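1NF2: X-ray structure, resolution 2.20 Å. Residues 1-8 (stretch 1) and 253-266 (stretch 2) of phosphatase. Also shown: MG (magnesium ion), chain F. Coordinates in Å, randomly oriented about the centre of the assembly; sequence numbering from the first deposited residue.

Stretch 1 (1-8) MYRVFVFD
Stretch 2, residues 253-266: GVSYVLERISTDCL

Stretch 1 begins extended and enters a strand at Val4. Phi lies between -103° and -130° and psi between 111° and 129° from Val4 to Phe7. Arg3 interrupts the extended path just before the strand, with phi/psi of -129°/-3°. Stretch 2 opens as a helix at Gly253, with Leu258 N hydrogen-bonded to Val254 O at 2.8 Å. Glu259 and Arg260 keep negative phi and small negative psi. From Ile261 to Thr263 the chain is extended, with psi of 139° at Ile261, 113° at Ser262 and 149° at Thr263.

Strand and helix run nearly antiparallel, at 160°, and their axes approach to 11.7 Å. The register pairs Tyr2 with Thr263 (CA to CA 4.7 Å), Phe5 with Leu258 (CA to CA 9.2 Å) and Phe7 with Val254 (CA to CA 8.7 Å).

A single beta bridge joins the backbones at Tyr2 and Thr263. Tyr2 N donates to Ser262 O at 2.9 Å. Asp264 N donates a weak bond to Tyr2 O at 3.4 Å. Met1 CA adds a CA-H...O contact to Ser262 O, also at 3.4 Å.

Alternation along the strand sends Phe5 and Phe7 toward stretch 2, while Val4 and Val6 are out of its reach. Both rings are buried and take chi1 m with chi2 -82°. Their flat, apolar bulk spans the wide gap between strand and helix. Phe7 CE1 meets Val254 CG1 at 3.5 Å, and Phe7 CZ lies 4.2 Å from Leu258 CD2. Leu258 (chi1 t, chi2 p) sets its other methyl, CD1, 4.0 Å from Phe5 CD1. Its branched end thus touches both rings. Val254 is t and sits one helical turn earlier.

Ile261 (t, t) extends its CD1 methyl to 3.6 Å from Phe5 CE1, at the ring edge, and to 3.4 Å from Tyr2 CD2. Tyr2 is m, with chi2 -84°. Thr263 OG1 lies 3.5 Å from Phe5 CZ, also at the ring edge, and donates to Asp264 O at 2.8 Å.

The more exposed end carries charge. Arg3 (m, t, t) reaches Asp264, and NH2 to OD1 is 3.0 Å. This is a salt bridge, but OD1 lies over the guanidinium face, so no N-H points at it. Asp264 is poorly ordered, with chi1 off-well at -109°. Met1 (m, t, p) places SD 3.2 Å from Asp264 OD1.

Contact between the stretches buries 578 Å² in total. Asp8 is out of reach of stretch 2; its OD1 binds the magnesium ion MG at 2.5 Å.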

# COMPACT_ATOMS: atom_id res chain seq x y z
N MET A 1 18.71 7.83 19.54
CA MET A 1 17.30 8.31 19.48
C MET A 1 16.70 8.19 18.08
O MET A 1 17.40 8.21 17.08
CB MET A 1 17.23 9.76 19.97
CG MET A 1 17.53 9.91 21.46
SD MET A 1 17.65 11.62 22.00
CE MET A 1 15.98 11.97 22.32
N TYR A 2 15.37 8.08 18.04
CA TYR A 2 14.63 7.94 16.80
C TYR A 2 13.89 9.21 16.44
O TYR A 2 13.32 9.86 17.31
CB TYR A 2 13.65 6.77 16.94
CG TYR A 2 14.38 5.46 17.05
CD1 TYR A 2 14.80 4.79 15.89
CD2 TYR A 2 14.74 4.94 18.28
CE1 TYR A 2 15.57 3.64 15.97
CE2 TYR A 2 15.51 3.78 18.37
CZ TYR A 2 15.93 3.14 17.21
OH TYR A 2 16.72 2.01 17.26
N ARG A 3 13.90 9.57 15.16
CA ARG A 3 13.24 10.79 14.70
C ARG A 3 12.29 10.56 13.52
O ARG A 3 11.63 11.49 13.07
CB ARG A 3 14.27 11.83 14.29
CG ARG A 3 15.27 12.18 15.38
CD ARG A 3 16.26 13.24 14.91
NE ARG A 3 17.16 13.67 15.97
CZ ARG A 3 18.04 12.89 16.58
NH1 ARG A 3 18.15 11.62 16.22
NH2 ARG A 3 18.82 13.37 17.53
N VAL A 4 12.22 9.32 13.03
CA VAL A 4 11.36 8.99 11.90
C VAL A 4 10.55 7.76 12.27
O VAL A 4 11.09 6.73 12.65
CB VAL A 4 12.22 8.71 10.63
CG1 VAL A 4 11.31 8.35 9.44
CG2 VAL A 4 13.05 9.94 10.31
N PHE A 5 9.23 7.88 12.14
CA PHE A 5 8.32 6.81 12.52
C PHE A 5 7.44 6.35 11.36
O PHE A 5 6.57 7.08 10.89
CB PHE A 5 7.47 7.33 13.70
CG PHE A 5 8.30 7.81 14.86
CD1 PHE A 5 8.82 6.91 15.80
CD2 PHE A 5 8.64 9.16 14.98
CE1 PHE A 5 9.66 7.34 16.83
CE2 PHE A 5 9.48 9.60 16.01
CZ PHE A 5 9.99 8.69 16.94
N VAL A 6 7.67 5.13 10.89
CA VAL A 6 6.92 4.58 9.77
C VAL A 6 5.85 3.58 10.22
O VAL A 6 6.14 2.64 10.95
CB VAL A 6 7.88 3.90 8.77
CG1 VAL A 6 7.11 3.43 7.53
CG2 VAL A 6 8.98 4.89 8.37
N PHE A 7 4.62 3.79 9.77
CA PHE A 7 3.51 2.93 10.18
C PHE A 7 2.71 2.35 9.01
O PHE A 7 2.26 3.09 8.13
CB PHE A 7 2.51 3.72 11.03
CG PHE A 7 3.11 4.45 12.20
CD1 PHE A 7 3.36 3.78 13.39
CD2 PHE A 7 3.38 5.81 12.12
CE1 PHE A 7 3.88 4.46 14.51
CE2 PHE A 7 3.90 6.50 13.23
CZ PHE A 7 4.15 5.82 14.42
N ASP A 8 2.50 1.04 9.01
CA ASP A 8 1.66 0.44 7.99
C ASP A 8 0.28 0.78 8.56
O ASP A 8 0.15 1.06 9.76
CB ASP A 8 1.85 -1.08 7.93
CG ASP A 8 1.05 -1.74 6.81
OD1 ASP A 8 1.18 -2.97 6.63
OD2 ASP A 8 0.30 -1.05 6.10
N GLY A 253 -1.46 -1.50 20.03
CA GLY A 253 -0.14 -2.10 20.00
C GLY A 253 0.93 -1.08 19.67
O GLY A 253 2.03 -1.14 20.22
N VAL A 254 0.60 -0.15 18.79
CA VAL A 254 1.54 0.89 18.39
C VAL A 254 1.94 1.76 19.58
O VAL A 254 3.13 1.95 19.85
CB VAL A 254 0.94 1.79 17.29
CG1 VAL A 254 1.90 2.93 16.96
CG2 VAL A 254 0.64 0.97 16.05
N SER A 255 0.94 2.29 20.29
CA SER A 255 1.19 3.14 21.46
C SER A 255 2.01 2.42 22.51
O SER A 255 2.93 2.99 23.09
CB SER A 255 -0.13 3.57 22.11
OG SER A 255 -0.80 4.56 21.35
N TYR A 256 1.67 1.16 22.76
CA TYR A 256 2.35 0.37 23.78
C TYR A 256 3.88 0.40 23.67
O TYR A 256 4.57 0.44 24.69
CB TYR A 256 1.84 -1.07 23.73
CG TYR A 256 2.20 -1.90 24.94
CD1 TYR A 256 3.39 -2.62 24.99
CD2 TYR A 256 1.35 -1.95 26.05
CE1 TYR A 256 3.72 -3.39 26.10
CE2 TYR A 256 1.68 -2.71 27.17
CZ TYR A 256 2.86 -3.43 27.19
OH TYR A 256 3.20 -4.18 28.30
N VAL A 257 4.40 0.38 22.45
CA VAL A 257 5.85 0.42 22.25
C VAL A 257 6.31 1.84 21.95
O VAL A 257 7.37 2.28 22.40
CB VAL A 257 6.28 -0.50 21.07
CG1 VAL A 257 7.70 -0.15 20.61
CG2 VAL A 257 6.24 -1.95 21.50
N LEU A 258 5.48 2.57 21.21
CA LEU A 258 5.79 3.94 20.84
C LEU A 258 6.10 4.81 22.05
O LEU A 258 7.01 5.64 22.01
CB LEU A 258 4.62 4.52 20.05
CG LEU A 258 4.82 5.86 19.35
CD1 LEU A 258 6.07 5.83 18.46
CD2 LEU A 258 3.57 6.15 18.53
N GLU A 259 5.36 4.62 23.14
CA GLU A 259 5.58 5.42 24.34
C GLU A 259 6.89 5.12 25.06
O GLU A 259 7.34 5.92 25.87
CB GLU A 259 4.42 5.23 25.32
CG GLU A 259 3.06 5.46 24.71
CD GLU A 259 1.95 5.38 25.73
OE1 GLU A 259 1.99 4.47 26.58
OE2 GLU A 259 1.03 6.23 25.68
N ARG A 260 7.50 3.97 24.77
CA ARG A 260 8.75 3.61 25.45
C ARG A 260 10.03 3.84 24.64
O ARG A 260 11.14 3.77 25.18
CB ARG A 260 8.70 2.13 25.89
CG ARG A 260 7.45 1.71 26.67
CD ARG A 260 7.01 2.72 27.75
NE ARG A 260 8.07 3.07 28.70
CZ ARG A 260 7.90 3.91 29.72
NH1 ARG A 260 6.72 4.49 29.92
NH2 ARG A 260 8.91 4.19 30.54
N ILE A 261 9.90 4.12 23.35
CA ILE A 261 11.07 4.31 22.49
C ILE A 261 11.81 5.63 22.71
O ILE A 261 11.18 6.67 22.88
CB ILE A 261 10.68 4.15 20.99
CG1 ILE A 261 11.69 4.89 20.11
CG2 ILE A 261 9.28 4.66 20.75
CD1 ILE A 261 11.36 4.81 18.66
N SER A 262 13.14 5.57 22.70
CA SER A 262 13.98 6.77 22.88
C SER A 262 13.79 7.67 21.69
O SER A 262 14.21 7.35 20.57
CB SER A 262 15.46 6.41 22.98
OG SER A 262 15.70 5.58 24.10
N THR A 263 13.18 8.82 21.92
CA THR A 263 12.90 9.72 20.84
C THR A 263 13.17 11.18 21.12
O THR A 263 13.05 11.65 22.25
CB THR A 263 11.44 9.60 20.42
OG1 THR A 263 11.09 10.70 19.57
CG2 THR A 263 10.55 9.64 21.64
N ASP A 264 13.54 11.90 20.06
CA ASP A 264 13.76 13.33 20.16
C ASP A 264 12.34 13.85 20.28
O ASP A 264 11.47 13.15 20.80
CB ASP A 264 14.43 13.86 18.89
CG ASP A 264 15.87 14.26 19.11
OD1 ASP A 264 16.66 13.42 19.59
OD2 ASP A 264 16.22 15.42 18.81
N CYS A 265 12.08 15.05 19.77
CA CYS A 265 10.74 15.65 19.87
C CYS A 265 10.18 15.46 21.28
O CYS A 265 10.78 14.76 22.10
CB CYS A 265 9.79 15.06 18.81
SG CYS A 265 10.15 13.37 18.21
N LEU A 266 9.05 16.08 21.58
CA LEU A 266 8.51 16.02 22.93
C LEU A 266 9.57 16.41 23.96
O LEU A 266 9.35 16.32 25.17
CB LEU A 266 8.08 14.57 23.20
CG LEU A 266 7.30 13.81 22.13
CD1 LEU A 266 7.07 12.37 22.58
CD2 LEU A 266 6.00 14.51 21.86
MG MG F . -0.84 -4.45 6.66